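Local coordinates for putative uncharacterized protein TTHB071 (PDB 3AYV), which is of unknown function but binds zinc in a TIM barrel of the xylose isomerase and AP endonuclease type and may take part in protection against oxidative stress, at residues A[3-8]-A[13-18]; A[17-20]-A[25-28]; A[214-219]-A[233-238]; A[220-225]-A[229-234]. All coordinates share one frame; numbering follows the deposited sequence.

Contact 1: residues A[3-8]-A[13-18]; sequences VRLAFP and EEALPR
The phenyl ring of F7 takes the methyl group of A15 over one face. A15 CB stands 4.0 Å from the ring centroid and 28° off the ring normal, a CH-pi contact displaced toward the substituted end of the ring. The methyl is therefore closest to the ring's root: F7 CG lies 3.6 Å from A15 CB, and F7 CB follows at 3.8 Å. The first torsion of F7 explains this placement. At chi1 56°, CG is tucked between the two backbone branches of its own residue, which swings the ring toward the neighbouring strand 25-29 and turns one face to A15. Two residues earlier on the same face of the strand, L5 reaches the same methyl with one branch, L5 CD2 lying 4.4 Å from A15 CB. A single small side chain thus serves two larger ones, and no hydrogen bond crosses between 3-8 and 13-18; the cohesion is apolar. A12 and L19 of the same helix also touch the F7 ring, as do A26 and V28 of the next strand, while P228 touches L5. The CA atoms of F7 and A15 are 6.8 Å apart, the nearest such pair between the segments. This is the strand-to-helix packing of the first beta-alpha-beta unit of a TIM barrel, where the helix covers the outer surface of its strand.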
loop_
_atom_site.group_PDB
_atom_site.type_symbol
_atom_site.label_atom_id
_atom_site.label_comp_id
_atom_site.label_asym_id
_atom_site.label_seq_id
_atom_site.Cartn_x
_atom_site.Cartn_y
_atom_site.Cartn_z
ATOM N N VAL A 3 -13.452 2.145 -4.047
ATOM C CA VAL A 3 -13.160 1.828 -2.648
ATOM C C VAL A 3 -12.955 0.341 -2.558
ATOM O O VAL A 3 -13.783 -0.439 -3.035
ATOM C CB VAL A 3 -14.281 2.286 -1.660
ATOM C CG1 VAL A 3 -13.807 2.135 -0.218
ATOM C CG2 VAL A 3 -14.653 3.736 -1.904
ATOM N N ARG A 4 -11.832 -0.053 -1.958
ATOM C CA ARG A 4 -11.411 -1.430 -1.961
ATOM C C ARG A 4 -11.162 -1.854 -0.522
ATOM O O ARG A 4 -10.836 -1.013 0.326
ATOM C CB ARG A 4 -10.118 -1.596 -2.761
ATOM C CG ARG A 4 -10.155 -0.922 -4.120
ATOM C CD ARG A 4 -9.203 -1.509 -5.104
ATOM N NE ARG A 4 -9.282 -0.772 -6.377
ATOM C CZ ARG A 4 -8.383 -0.873 -7.353
ATOM N NH1 ARG A 4 -7.325 -1.671 -7.215
ATOM N NH2 ARG A 4 -8.530 -0.167 -8.464
ATOM N N LEU A 5 -11.334 -3.145 -0.253
ATOM C CA LEU A 5 -10.987 -3.716 1.054
ATOM C C LEU A 5 -9.653 -4.461 1.031
ATOM O O LEU A 5 -9.440 -5.338 0.195
ATOM C CB LEU A 5 -12.092 -4.666 1.542
ATOM C CG LEU A 5 -11.852 -5.272 2.926
ATOM C CD1 LEU A 5 -11.879 -4.217 4.029
ATOM C CD2 LEU A 5 -12.888 -6.366 3.193
ATOM N N ALA A 6 -8.770 -4.113 1.962
ATOM C CA ALA A 6 -7.528 -4.863 2.190
ATOM C C ALA A 6 -7.808 -6.138 2.965
ATOM O O ALA A 6 -8.486 -6.098 3.974
ATOM C CB ALA A 6 -6.512 -3.997 2.971
ATOM N N PHE A 7 -7.274 -7.255 2.491
ATOM C CA PHE A 7 -7.293 -8.519 3.240
ATOM C C PHE A 7 -6.126 -9.374 2.768
ATOM O O PHE A 7 -5.704 -9.276 1.615
ATOM C CB PHE A 7 -8.635 -9.277 3.036
ATOM C CG PHE A 7 -8.968 -9.555 1.588
ATOM C CD1 PHE A 7 -9.641 -8.612 0.831
ATOM C CD2 PHE A 7 -8.592 -10.752 0.989
ATOM C CE1 PHE A 7 -9.934 -8.851 -0.517
ATOM C CE2 PHE A 7 -8.877 -11.015 -0.367
ATOM C CZ PHE A 7 -9.575 -10.070 -1.114
ATOM N N PRO A 8 -5.578 -10.213 3.656
ATOM C CA PRO A 8 -4.573 -11.166 3.197
ATOM C C PRO A 8 -5.190 -12.290 2.362
ATOM O O PRO A 8 -6.346 -12.687 2.600
ATOM C CB PRO A 8 -3.992 -11.720 4.497
ATOM C CG PRO A 8 -5.090 -11.542 5.502
ATOM C CD PRO A 8 -5.805 -10.282 5.111
ATOM N N GLU A 13 -11.291 -16.328 1.580
ATOM C CA GLU A 13 -12.578 -17.025 1.787
ATOM C C GLU A 13 -13.487 -16.229 2.732
ATOM O O GLU A 13 -14.686 -16.083 2.505
ATOM C CB GLU A 13 -12.351 -18.480 2.283
ATOM C CG GLU A 13 -11.961 -18.675 3.786
ATOM C CD GLU A 13 -10.579 -18.095 4.186
ATOM O OE1 GLU A 13 -9.593 -18.226 3.415
ATOM O OE2 GLU A 13 -10.483 -17.515 5.295
ATOM N N GLU A 14 -12.869 -15.665 3.758
ATOM C CA GLU A 14 -13.534 -14.948 4.821
ATOM C C GLU A 14 -13.940 -13.520 4.421
ATOM O O GLU A 14 -14.951 -13.006 4.903
ATOM C CB GLU A 14 -12.582 -14.952 6.012
ATOM C CG GLU A 14 -13.057 -14.325 7.293
ATOM C CD GLU A 14 -11.941 -14.272 8.324
ATOM O OE1 GLU A 14 -11.115 -15.217 8.363
ATOM O OE2 GLU A 14 -11.881 -13.284 9.088
ATOM N N ALA A 15 -13.172 -12.889 3.530
ATOM C CA ALA A 15 -13.420 -11.485 3.148
ATOM C C ALA A 15 -14.305 -11.296 1.909
ATOM O O ALA A 15 -15.024 -10.297 1.806
ATOM C CB ALA A 15 -12.095 -10.731 2.978
ATOM N N LEU A 16 -14.248 -12.245 0.981
ATOM C CA LEU A 16 -15.013 -12.186 -0.271
ATOM C C LEU A 16 -16.530 -11.936 -0.144
ATOM O O LEU A 16 -17.062 -11.081 -0.861
ATOM C CB LEU A 16 -14.759 -13.434 -1.121
ATOM C CG LEU A 16 -13.530 -13.377 -2.027
ATOM C CD1 LEU A 16 -13.370 -14.692 -2.777
ATOM C CD2 LEU A 16 -13.640 -12.202 -2.997
ATOM N N PRO A 17 -17.232 -12.684 0.741
ATOM C CA PRO A 17 -18.666 -12.416 0.883
ATOM C C PRO A 17 -18.953 -10.974 1.304
ATOM O O PRO A 17 -19.904 -10.366 0.809
ATOM C CB PRO A 17 -19.101 -13.399 1.973
ATOM C CG PRO A 17 -18.136 -14.526 1.856
ATOM C CD PRO A 17 -16.824 -13.858 1.537
ATOM N N ARG A 18 -18.123 -10.425 2.187
ATOM C CA ARG A 18 -18.311 -9.062 2.681
ATOM C C ARG A 18 -18.062 -8.007 1.591
ATOM O O ARG A 18 -18.734 -6.974 1.562
ATOM C CB ARG A 18 -17.434 -8.826 3.915
ATOM C CG ARG A 18 -17.851 -7.650 4.784
ATOM C CD ARG A 18 -19.193 -7.891 5.499
ATOM N NE ARG A 18 -19.604 -6.705 6.255
ATOM C CZ ARG A 18 -20.745 -6.032 6.081
ATOM N NH1 ARG A 18 -21.640 -6.427 5.174
ATOM N NH2 ARG A 18 -20.993 -4.958 6.830
#

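Contact 2: residues A[17-20]-A[25-28]; sequences PRLQ and GAEV
Helix 12-22 and strand 25-29 form the second half of the barrel's first beta-alpha-beta crossover, and L19 carries the contact between them. Both methyl branches take part, CD1 chiefly against A26 and CD2 against G25 O. L19 CD1 meets the methyl of A26, with 3.9 Å between CD1 and A26 CB, an ordinary apolar contact. L19 CD2 instead comes up against the backbone at 3.3 Å from G25 O, a close approach of a methyl carbon to a carbonyl oxygen and not a hydrogen bond. That oxygen accepts a hydrogen bond from L5 N on the neighbouring strand, so the leucine covers an oxygen already used in the sheet. CG of L19 lies opposite its own carbonyl carbon and beside the backbone N (chi1 -75°), and the second torsion (chi2 -167°) extends CD1 away from the helix backbone, toward A26. The CA atoms of L19 and G25 approach to 6.8 Å. L5 and F7 of strand 3-8 also pack against L19, and F48 touches both L19 and A26, so the leucine sits in a shared apolar layer between helix and sheet. From the next residue of the strand, E27 turns its carboxylate the other way and hydrogen-bonds S53 and the zinc ligand H187, a second-shell arrangement consistent with positioning that histidine. An apolar layer between the helices and the outer face of the sheet, with metal-site residues within the barrel, is the TIM-barrel arrangement.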
loop_
_atom_site.group_PDB
_atom_site.type_symbol
_atom_site.label_atom_id
_atom_site.label_comp_id
_atom_site.label_asym_id
_atom_site.label_seq_id
_atom_site.Cartn_x
_atom_site.Cartn_y
_atom_site.Cartn_z
ATOM N N PRO A 17 -17.232 -12.684 0.741
ATOM C CA PRO A 17 -18.666 -12.416 0.883
ATOM C C PRO A 17 -18.953 -10.974 1.304
ATOM O O PRO A 17 -19.904 -10.366 0.809
ATOM C CB PRO A 17 -19.101 -13.399 1.973
ATOM C CG PRO A 17 -18.136 -14.526 1.856
ATOM C CD PRO A 17 -16.824 -13.858 1.537
ATOM N N ARG A 18 -18.123 -10.425 2.187
ATOM C CA ARG A 18 -18.311 -9.062 2.681
ATOM C C ARG A 18 -18.062 -8.007 1.591
ATOM O O ARG A 18 -18.734 -6.974 1.562
ATOM C CB ARG A 18 -17.434 -8.826 3.915
ATOM C CG ARG A 18 -17.851 -7.650 4.784
ATOM C CD ARG A 18 -19.193 -7.891 5.499
ATOM N NE ARG A 18 -19.604 -6.705 6.255
ATOM C CZ ARG A 18 -20.745 -6.032 6.081
ATOM N NH1 ARG A 18 -21.640 -6.427 5.174
ATOM N NH2 ARG A 18 -20.993 -4.958 6.830
ATOM N N LEU A 19 -17.105 -8.294 0.698
ATOM C CA LEU A 19 -16.795 -7.471 -0.478
ATOM C C LEU A 19 -17.971 -7.329 -1.416
ATOM O O LEU A 19 -18.292 -6.231 -1.874
ATOM C CB LEU A 19 -15.656 -8.108 -1.295
ATOM C CG LEU A 19 -14.223 -8.040 -0.803
ATOM C CD1 LEU A 19 -13.311 -8.437 -1.935
ATOM C CD2 LEU A 19 -13.934 -6.637 -0.356
ATOM N N GLN A 20 -18.571 -8.474 -1.733
ATOM C CA GLN A 20 -19.727 -8.562 -2.613
ATOM C C GLN A 20 -20.842 -7.698 -2.040
ATOM O O GLN A 20 -21.397 -6.839 -2.730
ATOM C CB GLN A 20 -20.179 -10.026 -2.706
ATOM C CG GLN A 20 -20.828 -10.422 -4.033
ATOM C CD GLN A 20 -19.984 -10.022 -5.243
ATOM O OE1 GLN A 20 -18.814 -10.425 -5.378
ATOM N NE2 GLN A 20 -20.569 -9.210 -6.120
ATOM N N GLY A 25 -14.131 -3.138 -4.004
ATOM C CA GLY A 25 -13.029 -3.772 -4.713
ATOM C C GLY A 25 -12.102 -4.477 -3.712
ATOM O O GLY A 25 -12.408 -4.577 -2.511
ATOM N N ALA A 26 -10.962 -4.963 -4.199
ATOM C CA ALA A 26 -10.067 -5.745 -3.353
ATOM C C ALA A 26 -8.632 -5.240 -3.445
ATOM O O ALA A 26 -8.182 -4.865 -4.520
ATOM C CB ALA A 26 -10.107 -7.209 -3.761
ATOM N N GLU A 27 -7.931 -5.244 -2.311
ATOM C CA GLU A 27 -6.468 -5.181 -2.342
ATOM C C GLU A 27 -5.942 -6.344 -1.524
ATOM O O GLU A 27 -6.064 -6.363 -0.288
ATOM C CB GLU A 27 -5.937 -3.844 -1.816
ATOM C CG GLU A 27 -4.420 -3.791 -1.919
ATOM C CD GLU A 27 -3.878 -2.397 -2.006
ATOM O OE1 GLU A 27 -3.280 -1.947 -1.016
ATOM O OE2 GLU A 27 -4.042 -1.756 -3.061
ATOM N N VAL A 28 -5.375 -7.321 -2.215
ATOM C CA VAL A 28 -5.016 -8.581 -1.599
ATOM C C VAL A 28 -3.544 -8.598 -1.214
ATOM O O VAL A 28 -2.670 -8.402 -2.061
ATOM C CB VAL A 28 -5.247 -9.768 -2.556
ATOM C CG1 VAL A 28 -5.051 -11.083 -1.775
ATOM C CG2 VAL A 28 -6.652 -9.706 -3.166
#

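Contact 3: residues A[214-219]-A[233-238]; sequences PYLDRT and AFLQAL
L216, in the loop that leads into the last strand of the TIM barrel, lays its side chain against L235 and L238 of the final helix, 229-240. The apolar contacts are made by separate branches. L216 CD2 lies 4.0 Å from L235 CD2, a meeting of methyl groups, whereas L216 CD1 turns toward the next turn of the helix and lies 4.1 Å from L238 CG. The leucines cross obliquely in both pairs. L235 has CG beside its backbone N (chi1 -70°) and offers CD2, whereas L238, with CG anti to the N (chi1 -166°), offers CG. V3 and L188 of the barrel strands, and L212 of the loop, also touch L235.

No hydrogen bond joins the two segments, and within 214-219 the polar interactions are internal to the turn. A type I turn runs from Y215 to R218, closed by a backbone bond of 3.0 Å from R218 N to Y215 O, and L216 occupies its second position, from which it projects to the helix. A polar link from loop to helix comes from R213, just before the loop segment, which gives a hydrogen bond to L238 O.

Charged and flat side chains gather at the turn. CD1 of Y215 lies over the centre of one face of the R218 guanidinium, while D217 takes the edge: R218 NH1 bonds D217 OD1 at 3.1 Å, on the syn side of the carboxylate and nearly in the guanidinium plane.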
loop_
_atom_site.group_PDB
_atom_site.type_symbol
_atom_site.label_atom_id
_atom_site.label_comp_id
_atom_site.label_asym_id
_atom_site.label_seq_id
_atom_site.Cartn_x
_atom_site.Cartn_y
_atom_site.Cartn_z
ATOM N N PRO A 214 -10.680 16.180 -1.150
ATOM C CA PRO A 214 -10.130 16.344 -2.511
ATOM C C PRO A 214 -9.690 15.055 -3.194
ATOM O O PRO A 214 -9.542 15.043 -4.412
ATOM C CB PRO A 214 -8.940 17.298 -2.309
ATOM C CG PRO A 214 -9.261 18.040 -1.065
ATOM C CD PRO A 214 -9.942 17.004 -0.180
ATOM N N TYR A 215 -9.506 13.973 -2.431
ATOM C CA TYR A 215 -8.919 12.711 -2.950
ATOM C C TYR A 215 -9.926 11.611 -3.208
ATOM O O TYR A 215 -9.577 10.501 -3.571
ATOM C CB TYR A 215 -7.776 12.238 -2.002
ATOM C CG TYR A 215 -6.720 13.305 -1.879
ATOM C CD1 TYR A 215 -5.693 13.394 -2.816
ATOM C CD2 TYR A 215 -6.783 14.270 -0.880
ATOM C CE1 TYR A 215 -4.746 14.390 -2.743
ATOM C CE2 TYR A 215 -5.843 15.277 -0.810
ATOM C CZ TYR A 215 -4.821 15.321 -1.744
ATOM O OH TYR A 215 -3.881 16.320 -1.680
ATOM N N LEU A 216 -11.207 11.930 -3.066
ATOM C CA LEU A 216 -12.264 10.925 -3.208
ATOM C C LEU A 216 -12.427 10.325 -4.608
ATOM O O LEU A 216 -13.127 9.320 -4.780
ATOM C CB LEU A 216 -13.607 11.478 -2.693
ATOM C CG LEU A 216 -13.612 11.784 -1.191
ATOM C CD1 LEU A 216 -14.958 12.325 -0.751
ATOM C CD2 LEU A 216 -13.253 10.562 -0.351
ATOM N N ASP A 217 -11.765 10.926 -5.598
ATOM C CA ASP A 217 -11.783 10.407 -6.965
ATOM C C ASP A 217 -10.609 9.449 -7.251
ATOM O O ASP A 217 -10.503 8.899 -8.368
ATOM C CB ASP A 217 -11.820 11.567 -7.986
ATOM C CG ASP A 217 -10.660 12.560 -7.814
ATOM O OD1 ASP A 217 -10.101 12.713 -6.694
ATOM O OD2 ASP A 217 -10.307 13.216 -8.814
ATOM N N ARG A 218 -9.757 9.249 -6.237
ATOM C CA ARG A 218 -8.619 8.324 -6.290
ATOM C C ARG A 218 -8.997 6.961 -5.717
ATOM O O ARG A 218 -10.000 6.824 -5.000
ATOM C CB ARG A 218 -7.446 8.877 -5.467
ATOM C CG ARG A 218 -6.409 9.706 -6.236
ATOM C CD ARG A 218 -6.892 11.087 -6.575
ATOM N NE ARG A 218 -5.798 12.057 -6.625
ATOM C CZ ARG A 218 -5.965 13.369 -6.534
ATOM N NH1 ARG A 218 -7.193 13.878 -6.405
ATOM N NH2 ARG A 218 -4.915 14.179 -6.581
ATOM N N THR A 219 -8.192 5.951 -6.021
ATOM C CA THR A 219 -8.418 4.633 -5.456
ATOM C C THR A 219 -8.143 4.717 -3.958
ATOM O O THR A 219 -7.118 5.273 -3.541
ATOM C CB THR A 219 -7.567 3.561 -6.127
ATOM O OG1 THR A 219 -7.872 3.533 -7.532
ATOM C CG2 THR A 219 -7.869 2.182 -5.530
ATOM N N ALA A 233 -19.417 4.243 5.070
ATOM C CA ALA A 233 -20.412 5.242 5.462
ATOM C C ALA A 233 -19.790 6.610 5.726
ATOM O O ALA A 233 -20.384 7.640 5.387
ATOM C CB ALA A 233 -21.214 4.760 6.699
ATOM N N PHE A 234 -18.598 6.625 6.339
ATOM C CA PHE A 234 -17.821 7.858 6.510
ATOM C C PHE A 234 -17.513 8.471 5.123
ATOM O O PHE A 234 -17.713 9.679 4.911
ATOM C CB PHE A 234 -16.510 7.570 7.292
ATOM C CG PHE A 234 -15.726 8.810 7.685
ATOM C CD1 PHE A 234 -14.914 9.474 6.756
ATOM C CD2 PHE A 234 -15.781 9.301 8.985
ATOM C CE1 PHE A 234 -14.189 10.617 7.124
ATOM C CE2 PHE A 234 -15.056 10.447 9.369
ATOM C CZ PHE A 234 -14.260 11.102 8.435
ATOM N N LEU A 235 -17.060 7.640 4.183
ATOM C CA LEU A 235 -16.646 8.141 2.861
ATOM C C LEU A 235 -17.845 8.724 2.090
ATOM O O LEU A 235 -17.740 9.772 1.417
ATOM C CB LEU A 235 -15.977 7.035 2.033
ATOM C CG LEU A 235 -14.586 6.590 2.516
ATOM C CD1 LEU A 235 -14.046 5.444 1.678
ATOM C CD2 LEU A 235 -13.647 7.792 2.444
ATOM N N GLN A 236 -18.970 8.026 2.197
ATOM C CA GLN A 236 -20.198 8.435 1.543
ATOM C C GLN A 236 -20.747 9.771 2.054
ATOM O O GLN A 236 -21.205 10.587 1.242
ATOM C CB GLN A 236 -21.233 7.326 1.644
ATOM C CG GLN A 236 -21.025 6.230 0.607
ATOM C CD GLN A 236 -21.845 4.992 0.904
ATOM O OE1 GLN A 236 -21.933 4.086 0.079
ATOM N NE2 GLN A 236 -22.435 4.938 2.097
ATOM N N ALA A 237 -20.705 9.993 3.368
ATOM C CA ALA A 237 -21.097 11.274 3.972
ATOM C C ALA A 237 -20.129 12.371 3.554
ATOM O O ALA A 237 -20.518 13.508 3.323
ATOM C CB ALA A 237 -21.136 11.176 5.493
ATOM N N LEU A 238 -18.852 12.025 3.478
ATOM C CA LEU A 238 -17.845 12.984 3.073
ATOM C C LEU A 238 -18.088 13.398 1.630
ATOM O O LEU A 238 -17.924 14.566 1.282
ATOM C CB LEU A 238 -16.435 12.389 3.244
ATOM C CG LEU A 238 -15.273 13.371 3.178
ATOM C CD1 LEU A 238 -15.382 14.482 4.243
ATOM C CD2 LEU A 238 -13.958 12.609 3.318
#

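Contact 4: residues A[220-225]-A[229-234]; sequences MVLEVR and EASLAF. With ZN (zinc ion), chain F.
L222, the last residue of strand 219-222, packs both its methyls against S231 in the first turn of helix 229-240: L222 CD2 is 3.8 Å from S231 CB, and L222 CD1 is 4.0 Å from the same carbon. CD1 also approaches the backbone N of L232. With CG beside the backbone N (chi1 -59°), the leucine extends outward from the sheet to the helix, and V3 of the adjoining strand packs on it.

E223 follows and faces the barrel interior instead. Its carboxylate binds zinc through one oxygen, E223 OE2 lying 2.4 Å from the metal, while OE1 is 4.0 Å away. The chain is bent at its second torsion (chi2 -143°), and OE1 receives a weak hydrogen bond from water 1, itself a zinc ligand. E136, D162 and H187 complete the protein's share of the site, and E223 O accepts a hydrogen bond from N189.

V224 turns back to the helix, V224 CG2 resting 3.9 Å from S231 OG. This hydroxyl is buried but not without partners: N200 ND2 and the backbone N of L201 both bond it, so the serine ties the helix to the loop before the strand and offers L222 its CB. N200 also touches V224.

Outward leucine and valine against the helix, with an inward glutamate between them, make up the exit from the eighth strand of the TIM barrel, where metal ligands gather at the C-terminal mouth as in the AP endonuclease family.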
loop_
_atom_site.group_PDB
_atom_site.type_symbol
_atom_site.label_atom_id
_atom_site.label_comp_id
_atom_site.label_asym_id
_atom_site.label_seq_id
_atom_site.Cartn_x
_atom_site.Cartn_y
_atom_site.Cartn_z
ATOM N N MET A 220 -9.090 4.198 -3.171
ATOM C CA MET A 220 -8.998 4.194 -1.724
ATOM C C MET A 220 -9.129 2.771 -1.205
ATOM O O MET A 220 -10.038 2.031 -1.608
ATOM C CB MET A 220 -10.064 5.099 -1.135
ATOM C CG MET A 220 -9.768 6.578 -1.338
ATOM S SD MET A 220 -11.212 7.549 -0.945
ATOM C CE MET A 220 -12.329 7.000 -2.249
ATOM N N VAL A 221 -8.192 2.379 -0.338
ATOM C CA VAL A 221 -8.155 1.034 0.189
ATOM C C VAL A 221 -8.444 1.134 1.683
ATOM O O VAL A 221 -7.773 1.864 2.399
ATOM C CB VAL A 221 -6.758 0.361 0.020
ATOM C CG1 VAL A 221 -6.781 -1.045 0.664
ATOM C CG2 VAL A 221 -6.396 0.244 -1.447
ATOM N N LEU A 222 -9.467 0.435 2.134
ATOM C CA LEU A 222 -9.776 0.393 3.551
ATOM C C LEU A 222 -8.888 -0.667 4.196
ATOM O O LEU A 222 -9.100 -1.867 4.040
ATOM C CB LEU A 222 -11.262 0.090 3.786
ATOM C CG LEU A 222 -12.202 1.117 3.143
ATOM C CD1 LEU A 222 -13.654 0.696 3.371
ATOM C CD2 LEU A 222 -11.950 2.511 3.727
ATOM N N GLU A 223 -7.875 -0.191 4.904
ATOM C CA GLU A 223 -6.934 -1.043 5.600
ATOM C C GLU A 223 -7.402 -1.134 7.043
ATOM O O GLU A 223 -6.816 -0.546 7.948
ATOM C CB GLU A 223 -5.564 -0.420 5.494
ATOM C CG GLU A 223 -5.028 -0.675 4.101
ATOM C CD GLU A 223 -3.596 -0.930 4.122
ATOM O OE1 GLU A 223 -3.136 -1.939 3.507
ATOM O OE2 GLU A 223 -2.940 -0.087 4.769
ATOM N N VAL A 224 -8.510 -1.843 7.216
ATOM C CA VAL A 224 -9.267 -1.836 8.456
ATOM C C VAL A 224 -9.433 -3.264 8.934
ATOM O O VAL A 224 -9.809 -4.154 8.154
ATOM C CB VAL A 224 -10.649 -1.141 8.247
ATOM C CG1 VAL A 224 -11.563 -1.314 9.447
ATOM C CG2 VAL A 224 -10.458 0.356 7.980
ATOM N N ARG A 225 -9.165 -3.490 10.217
ATOM C CA ARG A 225 -9.169 -4.846 10.732
ATOM C C ARG A 225 -10.513 -5.288 11.280
ATOM O O ARG A 225 -10.751 -6.480 11.469
ATOM C CB ARG A 225 -7.988 -5.077 11.683
ATOM C CG ARG A 225 -6.688 -5.247 10.872
ATOM C CD ARG A 225 -5.570 -5.941 11.651
ATOM N NE ARG A 225 -4.808 -4.996 12.462
ATOM C CZ ARG A 225 -3.686 -4.387 12.066
ATOM N NH1 ARG A 225 -3.168 -4.621 10.861
ATOM N NH2 ARG A 225 -3.074 -3.539 12.889
ATOM N N GLU A 229 -17.813 -1.475 7.216
ATOM C CA GLU A 229 -18.977 -0.656 6.843
ATOM C C GLU A 229 -18.911 0.775 7.358
ATOM O O GLU A 229 -19.220 1.706 6.607
ATOM C CB GLU A 229 -20.321 -1.282 7.222
ATOM C CG GLU A 229 -21.457 -0.589 6.477
ATOM C CD GLU A 229 -22.815 -1.077 6.861
ATOM O OE1 GLU A 229 -22.988 -2.299 7.022
ATOM O OE2 GLU A 229 -23.717 -0.220 6.988
ATOM N N ALA A 230 -18.526 0.971 8.616
ATOM C CA ALA A 230 -18.474 2.329 9.161
ATOM C C ALA A 230 -17.562 3.265 8.345
ATOM O O ALA A 230 -17.833 4.459 8.238
ATOM C CB ALA A 230 -18.050 2.320 10.625
ATOM N N SER A 231 -16.483 2.726 7.776
ATOM C CA SER A 231 -15.595 3.559 6.941
ATOM C C SER A 231 -16.239 3.917 5.604
ATOM O O SER A 231 -16.104 5.046 5.131
ATOM C CB SER A 231 -14.237 2.886 6.694
ATOM O OG SER A 231 -13.562 2.709 7.919
ATOM N N LEU A 232 -16.917 2.953 4.990
ATOM C CA LEU A 232 -17.636 3.224 3.747
ATOM C C LEU A 232 -18.700 4.324 3.946
ATOM O O LEU A 232 -18.836 5.243 3.114
ATOM C CB LEU A 232 -18.215 1.921 3.187
ATOM C CG LEU A 232 -18.819 1.975 1.782
ATOM C CD1 LEU A 232 -17.915 2.736 0.760
ATOM C CD2 LEU A 232 -19.145 0.547 1.319
ATOM N N ALA A 233 -19.417 4.243 5.070
ATOM C CA ALA A 233 -20.412 5.242 5.462
ATOM C C ALA A 233 -19.790 6.610 5.726
ATOM O O ALA A 233 -20.384 7.640 5.387
ATOM C CB ALA A 233 -21.214 4.760 6.699
ATOM N N PHE A 234 -18.598 6.625 6.339
ATOM C CA PHE A 234 -17.821 7.858 6.510
ATOM C C PHE A 234 -17.513 8.471 5.123
ATOM O O PHE A 234 -17.713 9.679 4.911
ATOM C CB PHE A 234 -16.510 7.570 7.292
ATOM C CG PHE A 234 -15.726 8.810 7.685
ATOM C CD1 PHE A 234 -14.914 9.474 6.756
ATOM C CD2 PHE A 234 -15.781 9.301 8.985
ATOM C CE1 PHE A 234 -14.189 10.617 7.124
ATOM C CE2 PHE A 234 -15.056 10.447 9.369
ATOM C CZ PHE A 234 -14.260 11.102 8.435
HETATM ZN ZN ZN F . -0.850 1.133 4.478
HETATM O O HOH W 1 -0.565 -1.339 4.035
HETATM O O HOH W 2 -1.116 -0.197 6.483
#

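The four contacts lie round the seam where the barrel closes, strand 3-8 pairing with both strand 25-29 and strand 219-222. Contacts 1 and 2, with centres about 3 Å apart, share helix 12-22 and close before contacts 3 and 4 open. These two, about 10 Å apart between centres, share helix 229-240, contact 4 on its first turns and contact 3 just beyond, with A233 and F234 in common. Contacts 1 and 4, centres about 11 Å apart, meet through backbone hydrogen bonds from R4 to M220 and L222, while R18 and E229 form a long, weak ion pair. The chain's first and last parts are thus joined, with contact 4 alone holding a zinc ligand.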